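Local atomic coordinates of 4-alpha-glucanotransferase (PDB entry 1TZ7), a protein that belongs to the amylomaltase family of glucanotransferases and is built around a barrel of eight parallel strands with helices packed outside. Residues A[48-53]-A[59-64]; A[155-160]-A[182-187]; A[459-464]-A[488-493]. All coordinates share one frame; numbering follows the deposited sequence.

Interaction 1: residues A[48-53]-A[59-64]; sequences RFLDFL and SLWQVL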
loop_
_atom_site.group_PDB
_atom_site.type_symbol
_atom_site.label_atom_id
_atom_site.label_comp_id
_atom_site.label_asym_id
_atom_site.label_seq_id
_atom_site.Cartn_x
_atom_site.Cartn_y
_atom_site.Cartn_z
ATOM N N ARG A 48 -3.631 16.518 11.481
ATOM C CA ARG A 48 -4.155 17.694 10.786
ATOM C C ARG A 48 -4.902 17.290 9.518
ATOM O O ARG A 48 -5.900 17.905 9.159
ATOM C CB ARG A 48 -3.016 18.654 10.435
ATOM C CG ARG A 48 -3.467 19.928 9.701
ATOM C CD ARG A 48 -3.423 21.195 10.557
ATOM N NE ARG A 48 -2.071 21.495 11.036
ATOM C CZ ARG A 48 -1.093 21.995 10.276
ATOM N NH1 ARG A 48 -1.304 22.262 8.989
ATOM N NH2 ARG A 48 0.100 22.230 10.809
ATOM N N PHE A 49 -4.408 16.254 8.845
ATOM C CA PHE A 49 -5.030 15.770 7.625
ATOM C C PHE A 49 -6.357 15.079 7.928
ATOM O O PHE A 49 -7.326 15.256 7.207
ATOM C CB PHE A 49 -4.098 14.807 6.888
ATOM C CG PHE A 49 -4.735 14.142 5.702
ATOM C CD1 PHE A 49 -5.081 14.881 4.580
ATOM C CD2 PHE A 49 -5.001 12.773 5.710
ATOM C CE1 PHE A 49 -5.677 14.272 3.484
ATOM C CE2 PHE A 49 -5.601 12.156 4.606
ATOM C CZ PHE A 49 -5.937 12.902 3.502
ATOM N N LEU A 50 -6.391 14.293 9.003
ATOM C CA LEU A 50 -7.637 13.680 9.463
ATOM C C LEU A 50 -8.674 14.745 9.850
ATOM O O LEU A 50 -9.855 14.587 9.572
ATOM C CB LEU A 50 -7.372 12.744 10.649
ATOM C CG LEU A 50 -6.621 11.441 10.326
ATOM C CD1 LEU A 50 -6.418 10.619 11.590
ATOM C CD2 LEU A 50 -7.358 10.621 9.269
ATOM N N ASP A 51 -8.213 15.832 10.487
ATOM C CA ASP A 51 -9.095 16.965 10.834
ATOM C C ASP A 51 -9.690 17.580 9.585
ATOM O O ASP A 51 -10.835 17.982 9.578
ATOM C CB ASP A 51 -8.318 18.051 11.596
ATOM C CG ASP A 51 -8.013 17.664 13.022
ATOM O OD1 ASP A 51 -8.609 16.691 13.527
ATOM O OD2 ASP A 51 -7.188 18.286 13.723
ATOM N N PHE A 52 -8.884 17.657 8.529
ATOM C CA PHE A 52 -9.326 18.193 7.245
ATOM C C PHE A 52 -10.376 17.261 6.582
ATOM O O PHE A 52 -11.397 17.728 6.078
ATOM C CB PHE A 52 -8.111 18.394 6.323
ATOM C CG PHE A 52 -8.467 18.712 4.895
ATOM C CD1 PHE A 52 -8.353 17.741 3.906
ATOM C CD2 PHE A 52 -8.891 19.982 4.537
ATOM C CE1 PHE A 52 -8.670 18.031 2.590
ATOM C CE2 PHE A 52 -9.209 20.276 3.217
ATOM C CZ PHE A 52 -9.099 19.295 2.245
ATOM N N LEU A 53 -10.108 15.954 6.599
ATOM C CA LEU A 53 -11.096 14.942 6.162
ATOM C C LEU A 53 -12.434 15.189 6.854
ATOM O O LEU A 53 -13.462 15.336 6.209
ATOM C CB LEU A 53 -10.615 13.520 6.517
ATOM C CG LEU A 53 -9.651 12.772 5.578
ATOM C CD1 LEU A 53 -10.366 12.218 4.376
ATOM C CD2 LEU A 53 -8.568 13.626 5.158
ATOM N N SER A 59 -15.173 10.443 4.513
ATOM C CA SER A 59 -15.296 9.283 5.409
ATOM C C SER A 59 -14.203 8.234 5.167
ATOM O O SER A 59 -14.125 7.243 5.889
ATOM C CB SER A 59 -16.651 8.619 5.225
ATOM O OG SER A 59 -17.705 9.512 5.480
ATOM N N LEU A 60 -13.371 8.445 4.149
ATOM C CA LEU A 60 -12.389 7.430 3.748
ATOM C C LEU A 60 -11.007 8.031 3.557
ATOM O O LEU A 60 -10.867 9.130 3.040
ATOM C CB LEU A 60 -12.824 6.735 2.450
ATOM C CG LEU A 60 -14.154 5.989 2.483
ATOM C CD1 LEU A 60 -14.603 5.662 1.074
ATOM C CD2 LEU A 60 -14.039 4.729 3.317
ATOM N N TRP A 61 -9.994 7.287 3.982
ATOM C CA TRP A 61 -8.612 7.628 3.723
ATOM C C TRP A 61 -7.889 6.396 3.186
ATOM O O TRP A 61 -7.824 5.369 3.859
ATOM C CB TRP A 61 -7.941 8.101 5.017
ATOM C CG TRP A 61 -6.478 8.385 4.878
ATOM C CD1 TRP A 61 -5.815 8.773 3.741
ATOM C CD2 TRP A 61 -5.489 8.309 5.908
ATOM N NE1 TRP A 61 -4.476 8.942 4.005
ATOM C CE2 TRP A 61 -4.247 8.664 5.330
ATOM C CE3 TRP A 61 -5.522 7.977 7.273
ATOM C CZ2 TRP A 61 -3.056 8.693 6.065
ATOM C CZ3 TRP A 61 -4.337 8.007 7.999
ATOM C CH2 TRP A 61 -3.123 8.362 7.391
ATOM N N GLN A 62 -7.353 6.493 1.974
ATOM C CA GLN A 62 -6.592 5.386 1.397
ATOM C C GLN A 62 -5.102 5.658 1.431
ATOM O O GLN A 62 -4.636 6.697 0.969
ATOM C CB GLN A 62 -7.039 5.084 -0.037
ATOM C CG GLN A 62 -6.409 3.787 -0.599
ATOM C CD GLN A 62 -7.038 3.316 -1.907
ATOM O OE1 GLN A 62 -6.342 2.808 -2.781
ATOM N NE2 GLN A 62 -8.337 3.473 -2.031
ATOM N N VAL A 63 -4.361 4.709 1.988
ATOM C CA VAL A 63 -2.919 4.769 2.015
ATOM C C VAL A 63 -2.346 3.645 1.163
ATOM O O VAL A 63 -3.062 2.728 0.767
ATOM C CB VAL A 63 -2.374 4.634 3.469
ATOM C CG1 VAL A 63 -2.717 5.871 4.287
ATOM C CG2 VAL A 63 -2.926 3.366 4.147
ATOM N N LEU A 64 -1.052 3.724 0.880
ATOM C CA LEU A 64 -0.332 2.609 0.267
ATOM C C LEU A 64 0.191 1.689 1.386
ATOM O O LEU A 64 0.034 2.003 2.569
ATOM C CB LEU A 64 0.822 3.132 -0.604
ATOM C CG LEU A 64 0.483 4.345 -1.495
ATOM C CD1 LEU A 64 1.719 4.864 -2.190
ATOM C CD2 LEU A 64 -0.595 3.984 -2.511
#
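Phe49 and Trp61 meet in a T-shaped stack that fastens helix 44-56 to strand 60-62, the returning half of the beta-alpha-beta crossover begun by strand 23-27 in this (beta/alpha)8 barrel. The phenyl edge points at the indole face: CE2 of Phe49 lies 3.5 Å from NE1 of Trp61, and the planes are inclined at 66°, with the phenyl and five-membered ring centroids 4.9 Å apart. With CG anti to the backbone N (chi1 176°), Trp61 swings its indole off the strand toward the helix. The side chain of Leu50 crosses that of Trp61 at about a right angle, CD2 of Leu50 lying 3.8 Å from CE3 of Trp61. One turn after Phe49, Leu53 rests its CD1 at 3.4 Å from the backbone O of Leu60.

Farther out, CG1 of Val63 lies over the indole face opposite Phe49, so the indole lies between a helix residue and a side chain of its own segment. Leu212 of helix 192-218 touches both Leu50 and Trp61, and Ile26 of strand 23-27 touches Phe49. NE1 of the buried indole is satisfied outside the two segments, donating to O of Leu28, a bond that helps to fix the ring's rotation.

Interaction 2: residues A[155-160]-A[182-187]; sequences YALYMA and EALKRV
Leu157 packing on Leu184 and Val187 makes a small, wholly apolar helix-to-helix contact in the periphery of the molecule, about 28 Å from the centre of the chain to the centre of the contact. It joins helix 149-165 to helix 181-190, both lying in the long excursion between barrel strands 60-62 and 222-227. One leucine carries the first helix's share: Leu157 extends toward the second helix and divides its two methyl groups between two residues one turn apart. CD2 of Leu157 meets CD2 of Leu184 at 4.0 Å, methyl against methyl, while CD1 of Leu157 approaches CG1 of Val187 at 4.1 Å. Both pairs of side chains slant across one another, and these distances are ordinary van der Waals contacts.

The reach of Leu157 follows from its first torsion: CG is anti to the backbone N (chi1 -177°), which sends the fork out from the helix. Leu184 does not start in that direction, yet its outer end bends closer and brings CD2 to the partner. The backbones stay well apart, the nearest CA atoms, those of Leu157 and Val187, being 8.5 Å from each other, and the two segments bury only 118 Å² together.

Other helices complete the packing. Trp239 of helix 236-240 touches Leu184, and Leu176 of helix 174-177 touches Val187. Ala156 packs on Phe195 and Val199, so helix 149-165 meets helix 192-218 with a different side from the one that carries Leu157. Glu182, Lys185 and Arg186 are exposed, giving helix 181-190 an amphipathic character with Leu184 and Val187 on its inner side. Such leucine and valine packing between amphipathic helices is consistent with the largely helical subdomain that amylomaltases insert into their (beta/alpha)8 barrel.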
loop_
_atom_site.group_PDB
_atom_site.type_symbol
_atom_site.label_atom_id
_atom_site.label_comp_id
_atom_site.label_asym_id
_atom_site.label_seq_id
_atom_site.Cartn_x
_atom_site.Cartn_y
_atom_site.Cartn_z
ATOM N N TYR A 155 10.566 -11.616 12.411
ATOM C CA TYR A 155 11.008 -10.429 11.689
ATOM C C TYR A 155 12.186 -9.773 12.388
ATOM O O TYR A 155 13.174 -9.435 11.756
ATOM C CB TYR A 155 9.882 -9.416 11.530
ATOM C CG TYR A 155 10.346 -8.134 10.865
ATOM C CD1 TYR A 155 10.659 -8.107 9.511
ATOM C CD2 TYR A 155 10.497 -6.961 11.598
ATOM C CE1 TYR A 155 11.097 -6.941 8.895
ATOM C CE2 TYR A 155 10.933 -5.788 10.993
ATOM C CZ TYR A 155 11.232 -5.784 9.641
ATOM O OH TYR A 155 11.666 -4.622 9.038
ATOM N N ALA A 156 12.070 -9.592 13.696
ATOM C CA ALA A 156 13.119 -8.942 14.479
ATOM C C ALA A 156 14.418 -9.767 14.472
ATOM O O ALA A 156 15.517 -9.211 14.494
ATOM C CB ALA A 156 12.650 -8.721 15.889
ATOM N N LEU A 157 14.280 -11.089 14.444
ATOM C CA LEU A 157 15.436 -11.977 14.350
ATOM C C LEU A 157 16.024 -11.941 12.938
ATOM O O LEU A 157 17.231 -11.960 12.762
ATOM C CB LEU A 157 15.039 -13.408 14.715
ATOM C CG LEU A 157 16.170 -14.440 14.733
ATOM C CD1 LEU A 157 17.230 -14.065 15.758
ATOM C CD2 LEU A 157 15.619 -15.829 15.014
ATOM N N TYR A 158 15.149 -11.888 11.947
ATOM C CA TYR A 158 15.557 -11.749 10.549
ATOM C C TYR A 158 16.412 -10.493 10.360
ATOM O O TYR A 158 17.436 -10.531 9.690
ATOM C CB TYR A 158 14.303 -11.700 9.660
ATOM C CG TYR A 158 14.503 -11.197 8.243
ATOM C CD1 TYR A 158 14.788 -12.079 7.203
ATOM C CD2 TYR A 158 14.361 -9.847 7.937
ATOM C CE1 TYR A 158 14.949 -11.624 5.897
ATOM C CE2 TYR A 158 14.519 -9.381 6.631
ATOM C CZ TYR A 158 14.812 -10.271 5.619
ATOM O OH TYR A 158 14.970 -9.813 4.327
ATOM N N MET A 159 15.990 -9.391 10.975
ATOM C CA MET A 159 16.689 -8.114 10.837
ATOM C C MET A 159 18.021 -8.117 11.588
ATOM O O MET A 159 18.971 -7.469 11.172
ATOM C CB MET A 159 15.815 -6.967 11.355
ATOM C CG MET A 159 14.577 -6.681 10.499
ATOM S SD MET A 159 14.977 -6.136 8.833
ATOM C CE MET A 159 15.646 -4.490 9.150
ATOM N N ALA A 160 18.076 -8.851 12.698
ATOM C CA ALA A 160 19.282 -8.896 13.537
ATOM C C ALA A 160 20.384 -9.728 12.882
ATOM O O ALA A 160 21.569 -9.403 12.991
ATOM C CB ALA A 160 18.949 -9.452 14.905
ATOM N N GLU A 182 17.702 -25.609 16.379
ATOM C CA GLU A 182 18.755 -25.324 17.354
ATOM C C GLU A 182 19.556 -24.076 16.968
ATOM O O GLU A 182 19.891 -23.259 17.821
ATOM C CB GLU A 182 19.698 -26.528 17.495
ATOM C CG GLU A 182 20.697 -26.401 18.640
ATOM C CD GLU A 182 21.408 -27.712 18.950
ATOM O OE1 GLU A 182 22.252 -28.140 18.137
ATOM O OE2 GLU A 182 21.122 -28.312 20.007
ATOM N N ALA A 183 19.856 -23.938 15.678
ATOM C CA ALA A 183 20.668 -22.820 15.194
ATOM C C ALA A 183 19.967 -21.475 15.430
ATOM O O ALA A 183 20.621 -20.468 15.697
ATOM C CB ALA A 183 20.991 -23.000 13.719
ATOM N N LEU A 184 18.635 -21.470 15.332
ATOM C CA LEU A 184 17.844 -20.250 15.579
ATOM C C LEU A 184 17.922 -19.826 17.044
ATOM O O LEU A 184 18.032 -18.641 17.345
ATOM C CB LEU A 184 16.370 -20.461 15.166
ATOM C CG LEU A 184 16.145 -20.408 13.649
ATOM C CD1 LEU A 184 14.763 -20.855 13.186
ATOM C CD2 LEU A 184 16.621 -19.132 12.968
ATOM N N LYS A 185 17.868 -20.803 17.947
ATOM C CA LYS A 185 17.965 -20.530 19.384
ATOM C C LYS A 185 19.295 -19.861 19.721
ATOM O O LYS A 185 19.332 -18.871 20.448
ATOM C CB LYS A 185 17.831 -21.828 20.193
ATOM C CG LYS A 185 16.509 -22.573 19.988
ATOM C CD LYS A 185 16.034 -23.271 21.284
ATOM C CE LYS A 185 17.159 -24.096 21.953
ATOM N NZ LYS A 185 17.923 -24.930 20.979
ATOM N N ARG A 186 20.383 -20.414 19.185
ATOM C CA ARG A 186 21.732 -19.941 19.502
ATOM C C ARG A 186 21.916 -18.492 19.076
ATOM O O ARG A 186 22.393 -17.666 19.849
ATOM C CB ARG A 186 22.784 -20.815 18.806
ATOM C CG ARG A 186 22.877 -22.245 19.352
ATOM C CD ARG A 186 24.007 -23.091 18.723
ATOM N NE ARG A 186 24.233 -22.765 17.306
ATOM C CZ ARG A 186 25.133 -21.876 16.861
ATOM N NH1 ARG A 186 25.256 -21.654 15.556
ATOM N NH2 ARG A 186 25.905 -21.208 17.717
ATOM N N VAL A 187 21.532 -18.192 17.838
ATOM C CA VAL A 187 21.794 -16.885 17.252
ATOM C C VAL A 187 20.891 -15.799 17.872
ATOM O O VAL A 187 21.236 -14.624 17.867
ATOM C CB VAL A 187 21.613 -16.913 15.696
ATOM C CG1 VAL A 187 20.134 -16.960 15.313
ATOM C CG2 VAL A 187 22.304 -15.724 15.053
#

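Interaction 3: residues A[459-464]-A[488-493]; sequences DLLNLG and TQKKEF
CG of Lys490 stands beside the backbone N (chi1 -58°), and one bend at chi2 (-71°) lays the chain along the end of helix 457-460 at Leu460 and Leu461 before it runs out extended. Its methylene groups, rather than its ammonium, make the contact. CB of Lys490 is 3.9 Å from CD2 of Leu460, and the two side chains run alongside, pointing opposite ways. CG of Lys490 comes to 4.2 Å from CD2 of Leu461, whose end turns back toward the lysine although its first bond points away. The lysine then passes across the oxygen end of the backbone carbonyl, with CD at 3.9 Å and CE at 3.8 Å from O of Leu460.

No hydrogen bond crosses the contact. The positive end of Lys490 may nevertheless be helped electrostatically by lying near the carbonyl end of a helix. That helix closes in a Schellman motif, with Asn462 taking a positive phi (59°) and two bonds returning into the last turn. The cap is held from outside: OD1 of Asn462 bonds ND2 of Asn438, its ND2 bonds O of Glu435, and its backbone O bonds NH1 of Arg410.

Next to Lys490, Lys491 points away from Leu460 and Leu461. Its NZ forms a salt bridge of 3.5 Å with OE2 of Glu492 and another with OE1 of Glu55.

Helix 457-460 directly follows strand 452-456, which lies between strands 23-27 and 397-400 in the barrel, while helix 491-500 is the last helix of the chain. The contact thus links the exit of a barrel strand to the C-terminal helix, with Phe52 of helix 44-56 touching both Leu460 and Lys491, and Glu439 of helix 437-447 touching Phe493.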
loop_
_atom_site.group_PDB
_atom_site.type_symbol
_atom_site.label_atom_id
_atom_site.label_comp_id
_atom_site.label_asym_id
_atom_site.label_seq_id
_atom_site.Cartn_x
_atom_site.Cartn_y
_atom_site.Cartn_z
ATOM N N ASP A 459 -5.012 15.516 -7.433
ATOM C CA ASP A 459 -6.139 16.031 -8.219
ATOM C C ASP A 459 -6.879 17.134 -7.462
ATOM O O ASP A 459 -7.280 18.142 -8.049
ATOM C CB ASP A 459 -7.108 14.900 -8.569
ATOM C CG ASP A 459 -6.490 13.863 -9.491
ATOM O OD1 ASP A 459 -5.483 14.180 -10.168
ATOM O OD2 ASP A 459 -6.941 12.705 -9.603
ATOM N N LEU A 460 -7.056 16.934 -6.161
ATOM C CA LEU A 460 -7.639 17.958 -5.296
ATOM C C LEU A 460 -6.828 19.252 -5.375
ATOM O O LEU A 460 -7.387 20.351 -5.342
ATOM C CB LEU A 460 -7.684 17.465 -3.847
ATOM C CG LEU A 460 -8.912 17.842 -3.004
ATOM C CD1 LEU A 460 -8.607 17.639 -1.526
ATOM C CD2 LEU A 460 -9.363 19.267 -3.264
ATOM N N LEU A 461 -5.507 19.109 -5.483
ATOM C CA LEU A 461 -4.600 20.257 -5.494
ATOM C C LEU A 461 -4.324 20.748 -6.917
ATOM O O LEU A 461 -3.569 21.708 -7.117
ATOM C CB LEU A 461 -3.282 19.888 -4.803
ATOM C CG LEU A 461 -3.410 19.504 -3.316
ATOM C CD1 LEU A 461 -2.078 19.031 -2.759
ATOM C CD2 LEU A 461 -3.941 20.672 -2.502
ATOM N N ASN A 462 -4.930 20.087 -7.901
ATOM C CA ASN A 462 -4.812 20.504 -9.308
ATOM C C ASN A 462 -3.346 20.508 -9.793
ATOM O O ASN A 462 -2.878 21.481 -10.396
ATOM C CB ASN A 462 -5.453 21.894 -9.510
ATOM C CG ASN A 462 -6.044 22.072 -10.904
ATOM O OD1 ASN A 462 -6.193 21.111 -11.659
ATOM N ND2 ASN A 462 -6.383 23.308 -11.246
ATOM N N LEU A 463 -2.639 19.408 -9.530
ATOM C CA LEU A 463 -1.216 19.296 -9.865
ATOM C C LEU A 463 -1.017 18.442 -11.111
ATOM O O LEU A 463 -1.858 17.605 -11.440
ATOM C CB LEU A 463 -0.445 18.684 -8.692
ATOM C CG LEU A 463 -0.475 19.481 -7.385
ATOM C CD1 LEU A 463 0.205 18.695 -6.277
ATOM C CD2 LEU A 463 0.190 20.857 -7.563
ATOM N N GLY A 464 0.105 18.653 -11.794
ATOM C CA GLY A 464 0.360 18.014 -13.080
ATOM C C GLY A 464 1.262 16.789 -12.975
ATOM O O GLY A 464 1.324 16.135 -11.934
ATOM N N THR A 488 -5.509 22.943 3.105
ATOM C CA THR A 488 -6.765 23.205 3.842
ATOM C C THR A 488 -7.533 24.403 3.269
ATOM O O THR A 488 -8.693 24.622 3.615
ATOM C CB THR A 488 -6.493 23.433 5.360
ATOM O OG1 THR A 488 -5.719 24.621 5.554
ATOM C CG2 THR A 488 -5.632 22.319 5.948
ATOM N N GLN A 489 -6.881 25.173 2.395
ATOM C CA GLN A 489 -7.561 26.248 1.657
ATOM C C GLN A 489 -8.623 25.677 0.705
ATOM O O GLN A 489 -9.551 26.378 0.307
ATOM C CB GLN A 489 -6.547 27.080 0.856
ATOM C CG GLN A 489 -5.496 27.790 1.707
ATOM C CD GLN A 489 -6.105 28.617 2.823
ATOM O OE1 GLN A 489 -6.899 29.523 2.568
ATOM N NE2 GLN A 489 -5.734 28.310 4.063
ATOM N N LYS A 490 -8.475 24.400 0.351
ATOM C CA LYS A 490 -9.405 23.736 -0.562
ATOM C C LYS A 490 -10.700 23.286 0.143
ATOM O O LYS A 490 -11.569 22.699 -0.484
ATOM C CB LYS A 490 -8.730 22.517 -1.211
ATOM C CG LYS A 490 -7.455 22.842 -1.993
ATOM C CD LYS A 490 -7.765 23.584 -3.281
ATOM C CE LYS A 490 -6.507 23.832 -4.091
ATOM N NZ LYS A 490 -6.617 25.054 -4.921
ATOM N N LYS A 491 -10.817 23.568 1.441
ATOM C CA LYS A 491 -11.819 22.900 2.271
ATOM C C LYS A 491 -13.249 23.345 1.935
ATOM O O LYS A 491 -14.151 22.521 1.862
ATOM C CB LYS A 491 -11.505 23.083 3.782
ATOM C CG LYS A 491 -12.165 24.292 4.456
ATOM C CD LYS A 491 -13.360 23.868 5.322
ATOM C CE LYS A 491 -13.773 24.977 6.288
ATOM N NZ LYS A 491 -15.174 24.810 6.764
ATOM N N GLU A 492 -13.447 24.641 1.715
ATOM C CA GLU A 492 -14.793 25.173 1.453
ATOM C C GLU A 492 -15.302 24.704 0.091
ATOM O O GLU A 492 -16.484 24.409 -0.074
ATOM C CB GLU A 492 -14.792 26.706 1.513
ATOM C CG GLU A 492 -16.029 27.295 2.175
ATOM C CD GLU A 492 -16.148 26.910 3.641
ATOM O OE1 GLU A 492 -17.014 26.068 3.971
ATOM O OE2 GLU A 492 -15.374 27.447 4.462
ATOM N N PHE A 493 -14.397 24.631 -0.876
ATOM C CA PHE A 493 -14.739 24.191 -2.218
ATOM C C PHE A 493 -15.160 22.707 -2.216
ATOM O O PHE A 493 -16.222 22.357 -2.721
ATOM C CB PHE A 493 -13.547 24.428 -3.169
ATOM C CG PHE A 493 -13.522 23.513 -4.361
ATOM C CD1 PHE A 493 -12.643 22.430 -4.404
ATOM C CD2 PHE A 493 -14.364 23.735 -5.445
ATOM C CE1 PHE A 493 -12.612 21.579 -5.509
ATOM C CE2 PHE A 493 -14.336 22.888 -6.550
ATOM C CZ PHE A 493 -13.455 21.808 -6.577
#

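Interactions 1 and 3 share a neighbourhood, their centres about 14 Å apart, and meet through Phe52, whose CE2 is 3.9 Å from CA of Thr488. Helix 44-56 thus serves both: one side faces a barrel strand, another the C-terminal part of the chain. Interaction 2 touches neither; its centre is about 38 Å from that of interaction 1 and 48 Å from that of interaction 3. Chemistry follows place. The buried strand-helix layer of interaction 1 uses aromatic stacking, interaction 2 a sparse aliphatic contact with charged residues close by, and interaction 3 pairs buried leucines with the methylenes of a partly exposed lysine.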